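Peptidoglycan N-acetylglucosamine deacetylase (Bacillus cereus, PDB 5N1P) removes acetyl groups from N-acetylglucosamine residues of peptidoglycan, a metal-dependent hydrolysis supported by zinc, cobalt or nickel that releases acetate. Local coordinates at residues A[3-8]-A[186-191]; A[120-125]-A[157-162]. One frame throughout, in Å; residues are numbered along the deposited sequence.

Contact 1: A[3-8]-A[186-191]; sequences VAYLTF and EFEAYH
Ala4 and Glu186 join segments 3-8 and 186-191 by a nearly straight hydrogen bond: Ala4 N donates to Glu186 O at 2.8 Å. The following bond of the parallel pairing, from Glu188 N to Ala4 O, is weak at 3.3 Å, where 186-191 stops being strand after Phe187. Past this point a water takes over the link, donating to both Leu6 O and Glu188 O. Around the regular pairs, CA-H...O contacts run from Val3 CA to Glu186 O and from Phe187 CA to Ala4 O.

Apolar contacts cover both faces of the pairing. On the face of Ala4 and Phe187, the CE1 corner of the phenyl ring reaches Ala4 CB at 3.7 Å and Leu6 CG at 4.0 Å. On the face of Val3, the methyl CG1, anti to the backbone N (chi1 -177°), touches Glu188 CB at 3.7 Å and also covers one face of the Tyr5 ring, displaced toward its rim. The Tyr5 ring meets Ala189 O at its edge, CE1 lying 3.6 Å from that oxygen.

The short strand 185-187 pairs in parallel with the beginning of strand 2-9, in the distorted (beta/alpha) barrel of the NodB family. Helix 167-182 packs against Phe187 and Leu6 through Leu177, strand 157-163 pairs with 2-9, and from strand 31-34 Thr31 has a backbone hydrogen bond with Leu6, while its OG1 is hydrogen-bonded to Tyr190 N.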
loop_
_atom_site.group_PDB
_atom_site.type_symbol
_atom_site.label_atom_id
_atom_site.label_comp_id
_atom_site.label_asym_id
_atom_site.label_seq_id
_atom_site.Cartn_x
_atom_site.Cartn_y
_atom_site.Cartn_z
ATOM N N VAL A 3 6.926 -6.751 13.350
ATOM C CA VAL A 3 6.968 -5.657 12.386
ATOM C C VAL A 3 5.587 -5.371 11.804
ATOM O O VAL A 3 4.876 -6.286 11.382
ATOM C CB VAL A 3 7.952 -5.951 11.229
ATOM C CG1 VAL A 3 8.036 -4.755 10.276
ATOM C CG2 VAL A 3 9.330 -6.298 11.783
ATOM N N ALA A 4 5.217 -4.093 11.800
ATOM C CA ALA A 4 3.974 -3.643 11.186
ATOM C C ALA A 4 4.294 -2.931 9.888
ATOM O O ALA A 4 5.122 -2.019 9.857
ATOM C CB ALA A 4 3.202 -2.715 12.125
ATOM N N TYR A 5 3.634 -3.354 8.818
ATOM C CA TYR A 5 3.799 -2.727 7.515
ATOM C C TYR A 5 2.571 -1.908 7.166
ATOM O O TYR A 5 1.556 -2.450 6.707
ATOM C CB TYR A 5 4.045 -3.781 6.434
ATOM C CG TYR A 5 5.309 -4.579 6.631
ATOM C CD1 TYR A 5 6.490 -4.206 5.998
ATOM C CD2 TYR A 5 5.322 -5.713 7.446
ATOM C CE1 TYR A 5 7.652 -4.931 6.180
ATOM C CE2 TYR A 5 6.479 -6.446 7.629
ATOM C CZ TYR A 5 7.640 -6.048 6.986
ATOM O OH TYR A 5 8.797 -6.767 7.163
ATOM N N LEU A 6 2.639 -0.611 7.425
ATOM C CA LEU A 6 1.571 0.280 7.019
ATOM C C LEU A 6 1.636 0.419 5.515
ATOM O O LEU A 6 2.701 0.712 4.971
ATOM C CB LEU A 6 1.708 1.652 7.665
ATOM C CG LEU A 6 1.279 1.838 9.111
ATOM C CD1 LEU A 6 1.611 3.242 9.570
ATOM C CD2 LEU A 6 -0.217 1.562 9.243
ATOM N N THR A 7 0.517 0.215 4.840
ATOM C CA THR A 7 0.492 0.395 3.384
ATOM C C THR A 7 -0.635 1.341 2.989
ATOM O O THR A 7 -1.738 1.297 3.550
ATOM C CB THR A 7 0.344 -0.949 2.607
ATOM O OG1 THR A 7 -0.981 -1.495 2.775
ATOM C CG2 THR A 7 1.394 -1.970 3.077
ATOM N N PHE A 8 -0.345 2.211 2.028
ATOM C CA PHE A 8 -1.283 3.255 1.637
ATOM C C PHE A 8 -1.520 3.182 0.148
ATOM O O PHE A 8 -0.588 3.343 -0.630
ATOM C CB PHE A 8 -0.750 4.639 2.009
ATOM C CG PHE A 8 -0.524 4.817 3.474
ATOM C CD1 PHE A 8 -1.579 5.159 4.299
ATOM C CD2 PHE A 8 0.732 4.598 4.030
ATOM C CE1 PHE A 8 -1.389 5.310 5.678
ATOM C CE2 PHE A 8 0.933 4.748 5.405
ATOM C CZ PHE A 8 -0.135 5.096 6.228
ATOM N N GLU A 186 7.563 -2.712 15.425
ATOM C CA GLU A 186 8.321 -1.670 14.742
ATOM C C GLU A 186 7.666 -1.397 13.388
ATOM O O GLU A 186 7.008 -2.271 12.825
ATOM C CB GLU A 186 9.785 -2.074 14.567
ATOM C CG GLU A 186 10.663 -1.736 15.771
ATOM C CD GLU A 186 11.856 -2.664 15.919
ATOM O OE1 GLU A 186 12.342 -3.186 14.896
ATOM O OE2 GLU A 186 12.311 -2.868 17.066
ATOM N N PHE A 187 7.835 -0.186 12.873
ATOM C CA PHE A 187 7.226 0.179 11.596
ATOM C C PHE A 187 8.236 0.254 10.468
ATOM O O PHE A 187 9.056 1.174 10.410
ATOM C CB PHE A 187 6.494 1.509 11.729
ATOM C CG PHE A 187 5.234 1.411 12.528
ATOM C CD1 PHE A 187 4.036 1.084 11.909
ATOM C CD2 PHE A 187 5.246 1.615 13.895
ATOM C CE1 PHE A 187 2.872 0.979 12.636
ATOM C CE2 PHE A 187 4.086 1.513 14.628
ATOM C CZ PHE A 187 2.898 1.194 13.997
ATOM N N GLU A 188 8.166 -0.717 9.561
ATOM C CA GLU A 188 9.113 -0.774 8.459
ATOM C C GLU A 188 8.427 -0.677 7.119
ATOM O O GLU A 188 7.244 -1.005 6.973
ATOM C CB GLU A 188 9.934 -2.062 8.497
ATOM C CG GLU A 188 10.914 -2.141 9.662
ATOM C CD GLU A 188 11.966 -3.208 9.447
ATOM O OE1 GLU A 188 11.608 -4.300 8.956
ATOM O OE2 GLU A 188 13.148 -2.958 9.769
ATOM N N ALA A 189 9.190 -0.217 6.140
ATOM C CA ALA A 189 8.744 -0.276 4.757
ATOM C C ALA A 189 8.980 -1.674 4.215
ATOM O O ALA A 189 9.775 -2.435 4.751
ATOM C CB ALA A 189 9.479 0.733 3.908
ATOM N N TYR A 190 8.296 -1.998 3.131
ATOM C CA TYR A 190 8.637 -3.175 2.361
ATOM C C TYR A 190 10.032 -3.066 1.812
ATOM O O TYR A 190 10.483 -2.004 1.428
ATOM C CB TYR A 190 7.644 -3.386 1.219
ATOM C CG TYR A 190 7.975 -4.537 0.295
ATOM C CD1 TYR A 190 7.564 -5.835 0.598
ATOM C CD2 TYR A 190 8.669 -4.326 -0.901
ATOM C CE1 TYR A 190 7.854 -6.895 -0.254
ATOM C CE2 TYR A 190 8.965 -5.374 -1.752
ATOM C CZ TYR A 190 8.542 -6.658 -1.428
ATOM O OH TYR A 190 8.851 -7.672 -2.314
ATOM N N HIS A 191 10.669 -4.223 1.717
ATOM C CA HIS A 191 12.060 -4.414 1.297
ATOM C C HIS A 191 12.175 -5.559 0.271
ATOM O O HIS A 191 11.897 -6.708 0.602
ATOM C CB HIS A 191 12.769 -4.597 2.614
ATOM C CG HIS A 191 13.100 -3.315 3.304
ATOM N ND1 HIS A 191 12.210 -2.608 4.087
ATOM C CD2 HIS A 191 14.328 -2.869 3.655
ATOM C CE1 HIS A 191 12.850 -1.623 4.697
ATOM N NE2 HIS A 191 14.150 -1.773 4.456
HETATM O O HOH W 1 5.128 -0.784 5.134
#

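Contact 2: A[120-125]-A[157-162]; sequences KVWDWT and QEVILM. With 8GK (~{N}-oxidanylnaphthalene-1-carboxamide), chain E.
Trp124 and Trp122 each turn one indole face to segment 157-162. Leu161 CD2 sits over the centre of the six-membered ring of Trp124, 3.8 Å from its centroid, a CH-pi contact, while Leu161 CB approaches CG of the same indole. At the far end of this ring, CH2 comes within 3.3 Å of C7 of the bound naphthalene hydroxamate. Trp122 is met less centrally: Val159 CG2 lies over the rim of its six-membered ring, closest to CZ3 at 3.7 Å. Val159 CG1, anti to the backbone N (chi1 177°), lies near CE3 of the same indole and 3.7 Å from Asp123 O. Phe200 meets the Trp124 ring edge-to-face, as Tyr190 does that of Trp122, whose NE1 is hydrogen-bonded to Phe196 O.

Polar contacts gather at Thr125. Its backbone N donates to a lone pair of Val159 O at 2.8 Å. The hydroxyl OG1 both donates to Glu158 OE1, at 2.6 Å, and accepts from Val159 N, at 2.8 Å, so two bonds fix its rotation. Glu158, bent at chi2 (-82°), has its OE2 in a salt bridge with Lys155.

Trp124 and Leu161 form part of the wall around the active site: Trp124 lines the inhibitor pocket, and Leu161 packs on Asp9, the probable proton acceptor. Just beyond Thr125, strand 126-127 pairs in parallel with 157-163. Strand 2-9 runs beside 157-163, with Thr7 against Val159, while helix 167-182 covers the strand through Ile160 and Met162. Strand 95-96 backs Trp122 and pairs with 120-121.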
loop_
_atom_site.group_PDB
_atom_site.type_symbol
_atom_site.label_atom_id
_atom_site.label_comp_id
_atom_site.label_asym_id
_atom_site.label_seq_id
_atom_site.Cartn_x
_atom_site.Cartn_y
_atom_site.Cartn_z
ATOM N N LYS A 120 6.156 -8.904 -7.882
ATOM C CA LYS A 120 5.581 -9.527 -6.700
ATOM C C LYS A 120 4.205 -8.919 -6.422
ATOM O O LYS A 120 3.856 -7.867 -6.971
ATOM C CB LYS A 120 6.487 -9.352 -5.468
ATOM C CG LYS A 120 7.891 -9.941 -5.595
ATOM C CD LYS A 120 7.873 -11.461 -5.688
ATOM C CE LYS A 120 9.300 -12.005 -5.716
ATOM N NZ LYS A 120 9.327 -13.482 -5.892
ATOM N N VAL A 121 3.430 -9.590 -5.571
ATOM C CA VAL A 121 2.085 -9.156 -5.236
ATOM C C VAL A 121 1.898 -9.187 -3.729
ATOM O O VAL A 121 2.108 -10.229 -3.101
ATOM C CB VAL A 121 1.002 -10.074 -5.872
ATOM C CG1 VAL A 121 -0.365 -9.794 -5.248
ATOM C CG2 VAL A 121 0.959 -9.904 -7.376
ATOM N N TRP A 122 1.490 -8.060 -3.151
ATOM C CA TRP A 122 1.106 -8.035 -1.745
ATOM C C TRP A 122 -0.357 -7.657 -1.607
ATOM O O TRP A 122 -0.796 -6.616 -2.139
ATOM C CB TRP A 122 1.953 -7.047 -0.934
ATOM C CG TRP A 122 3.042 -7.686 -0.131
ATOM C CD1 TRP A 122 3.602 -8.924 -0.337
ATOM C CD2 TRP A 122 3.667 -7.149 1.039
ATOM N NE1 TRP A 122 4.562 -9.169 0.627
ATOM C CE2 TRP A 122 4.607 -8.098 1.489
ATOM C CE3 TRP A 122 3.523 -5.950 1.752
ATOM C CZ2 TRP A 122 5.398 -7.896 2.619
ATOM C CZ3 TRP A 122 4.315 -5.749 2.874
ATOM C CH2 TRP A 122 5.236 -6.722 3.294
ATOM N N ASP A 123 -1.109 -8.512 -0.915
ATOM C CA ASP A 123 -2.418 -8.135 -0.421
ATOM C C ASP A 123 -2.197 -7.557 0.981
ATOM O O ASP A 123 -1.294 -6.741 1.165
ATOM C CB ASP A 123 -3.377 -9.337 -0.424
ATOM C CG ASP A 123 -3.721 -9.800 -1.835
ATOM O OD1 ASP A 123 -4.214 -8.971 -2.626
ATOM O OD2 ASP A 123 -3.505 -10.992 -2.169
ATOM N N TRP A 124 -2.990 -7.965 1.966
ATOM C CA TRP A 124 -2.843 -7.390 3.299
ATOM C C TRP A 124 -3.315 -8.386 4.336
ATOM O O TRP A 124 -3.928 -9.384 3.969
ATOM C CB TRP A 124 -3.635 -6.080 3.409
ATOM C CG TRP A 124 -5.057 -6.238 2.988
ATOM C CD1 TRP A 124 -6.117 -6.580 3.790
ATOM C CD2 TRP A 124 -5.590 -6.087 1.665
ATOM N NE1 TRP A 124 -7.269 -6.644 3.049
ATOM C CE2 TRP A 124 -6.976 -6.352 1.741
ATOM C CE3 TRP A 124 -5.027 -5.762 0.421
ATOM C CZ2 TRP A 124 -7.814 -6.300 0.625
ATOM C CZ3 TRP A 124 -5.856 -5.714 -0.686
ATOM C CH2 TRP A 124 -7.240 -5.977 -0.572
ATOM N N THR A 125 -3.021 -8.124 5.610
ATOM C CA THR A 125 -3.510 -8.994 6.693
ATOM C C THR A 125 -4.524 -8.293 7.578
ATOM O O THR A 125 -5.297 -8.955 8.298
ATOM C CB THR A 125 -2.368 -9.513 7.590
ATOM O OG1 THR A 125 -1.755 -8.427 8.291
ATOM C CG2 THR A 125 -1.321 -10.257 6.770
ATOM N N GLN A 157 4.096 -10.458 11.995
ATOM C CA GLN A 157 4.058 -9.568 10.837
ATOM C C GLN A 157 2.619 -9.239 10.478
ATOM O O GLN A 157 1.792 -10.136 10.317
ATOM C CB GLN A 157 4.752 -10.196 9.631
ATOM C CG GLN A 157 6.217 -10.493 9.834
ATOM C CD GLN A 157 6.559 -11.913 9.453
ATOM O OE1 GLN A 157 6.214 -12.856 10.170
ATOM N NE2 GLN A 157 7.229 -12.078 8.318
ATOM N N GLU A 158 2.314 -7.950 10.373
ATOM C CA GLU A 158 0.998 -7.519 9.931
ATOM C C GLU A 158 1.147 -6.511 8.811
ATOM O O GLU A 158 1.992 -5.615 8.883
ATOM C CB GLU A 158 0.201 -6.901 11.077
ATOM C CG GLU A 158 -0.102 -7.860 12.230
ATOM C CD GLU A 158 -1.313 -8.750 11.975
ATOM O OE1 GLU A 158 -1.836 -8.767 10.842
ATOM O OE2 GLU A 158 -1.750 -9.444 12.919
ATOM N N VAL A 159 0.339 -6.662 7.769
ATOM C CA VAL A 159 0.335 -5.728 6.644
ATOM C C VAL A 159 -1.001 -5.019 6.637
ATOM O O VAL A 159 -2.041 -5.653 6.495
ATOM C CB VAL A 159 0.571 -6.445 5.307
ATOM C CG1 VAL A 159 0.496 -5.461 4.136
ATOM C CG2 VAL A 159 1.910 -7.173 5.345
ATOM N N ILE A 160 -0.974 -3.707 6.832
ATOM C CA ILE A 160 -2.189 -2.951 7.100
ATOM C C ILE A 160 -2.639 -2.138 5.887
ATOM O O ILE A 160 -1.876 -1.320 5.367
ATOM C CB ILE A 160 -1.981 -2.008 8.289
ATOM C CG1 ILE A 160 -1.571 -2.820 9.524
ATOM C CG2 ILE A 160 -3.241 -1.197 8.540
ATOM C CD1 ILE A 160 -0.848 -2.000 10.563
ATOM N N LEU A 161 -3.878 -2.351 5.453
ATOM C CA LEU A 161 -4.445 -1.649 4.305
ATOM C C LEU A 161 -5.104 -0.340 4.707
ATOM O O LEU A 161 -6.088 -0.329 5.462
ATOM C CB LEU A 161 -5.477 -2.526 3.577
ATOM C CG LEU A 161 -6.257 -1.813 2.466
ATOM C CD1 LEU A 161 -5.347 -1.416 1.290
ATOM C CD2 LEU A 161 -7.437 -2.658 1.983
ATOM N N MET A 162 -4.547 0.754 4.193
ATOM C CA MET A 162 -5.132 2.076 4.343
ATOM C C MET A 162 -5.051 2.819 3.009
ATOM O O MET A 162 -4.445 2.338 2.049
ATOM C CB MET A 162 -4.425 2.872 5.442
ATOM C CG MET A 162 -4.519 2.193 6.777
ATOM S SD MET A 162 -3.747 3.111 8.099
ATOM C CE MET A 162 -4.934 4.436 8.286
HETATM C C1 8GK E . -8.141 -1.609 -3.068
HETATM C C2 8GK E . -9.303 -2.442 -2.638
HETATM C C3 8GK E . -10.580 -1.998 -2.948
HETATM C C4 8GK E . -11.682 -2.760 -2.579
HETATM C C5 8GK E . -11.509 -3.972 -1.910
HETATM C C6 8GK E . -10.227 -4.416 -1.604
HETATM C C7 8GK E . -9.124 -3.650 -1.974
HETATM C C8 8GK E . -12.955 -2.299 -2.889
HETATM C C9 8GK E . -13.134 -1.090 -3.556
HETATM C C10 8GK E . -12.030 -0.329 -3.921
HETATM C C11 8GK E . -10.755 -0.789 -3.617
HETATM O O12 8GK E . -7.940 -1.529 -4.264
HETATM N N13 8GK E . -7.381 -0.954 -2.192
HETATM O O14 8GK E . -6.848 0.267 -2.604
#

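In the fold
The two contacts lie side by side in one NodB homology domain, their centres about 9 Å apart. Strands 2-9 and 157-163 are parallel neighbours in the main sheet, where 2-9 also pairs with 185-187 and 31-34. Along the chain the order is 3-8, 120-125, 157-162, 186-191: contact 1 joins the first strand of the chain to its last, 185-187, and contact 2 falls within that span. They meet directly through Thr7 OG1 and Ile160 O, the backbone bond from Tyr5 N to Glu158 O, and the rings of Tyr190 and Trp122. Contact 2 reaches the inhibitor pocket, whereas contact 1 lies further from it, the side chain of Leu6 about 13 Å from the bound inhibitor.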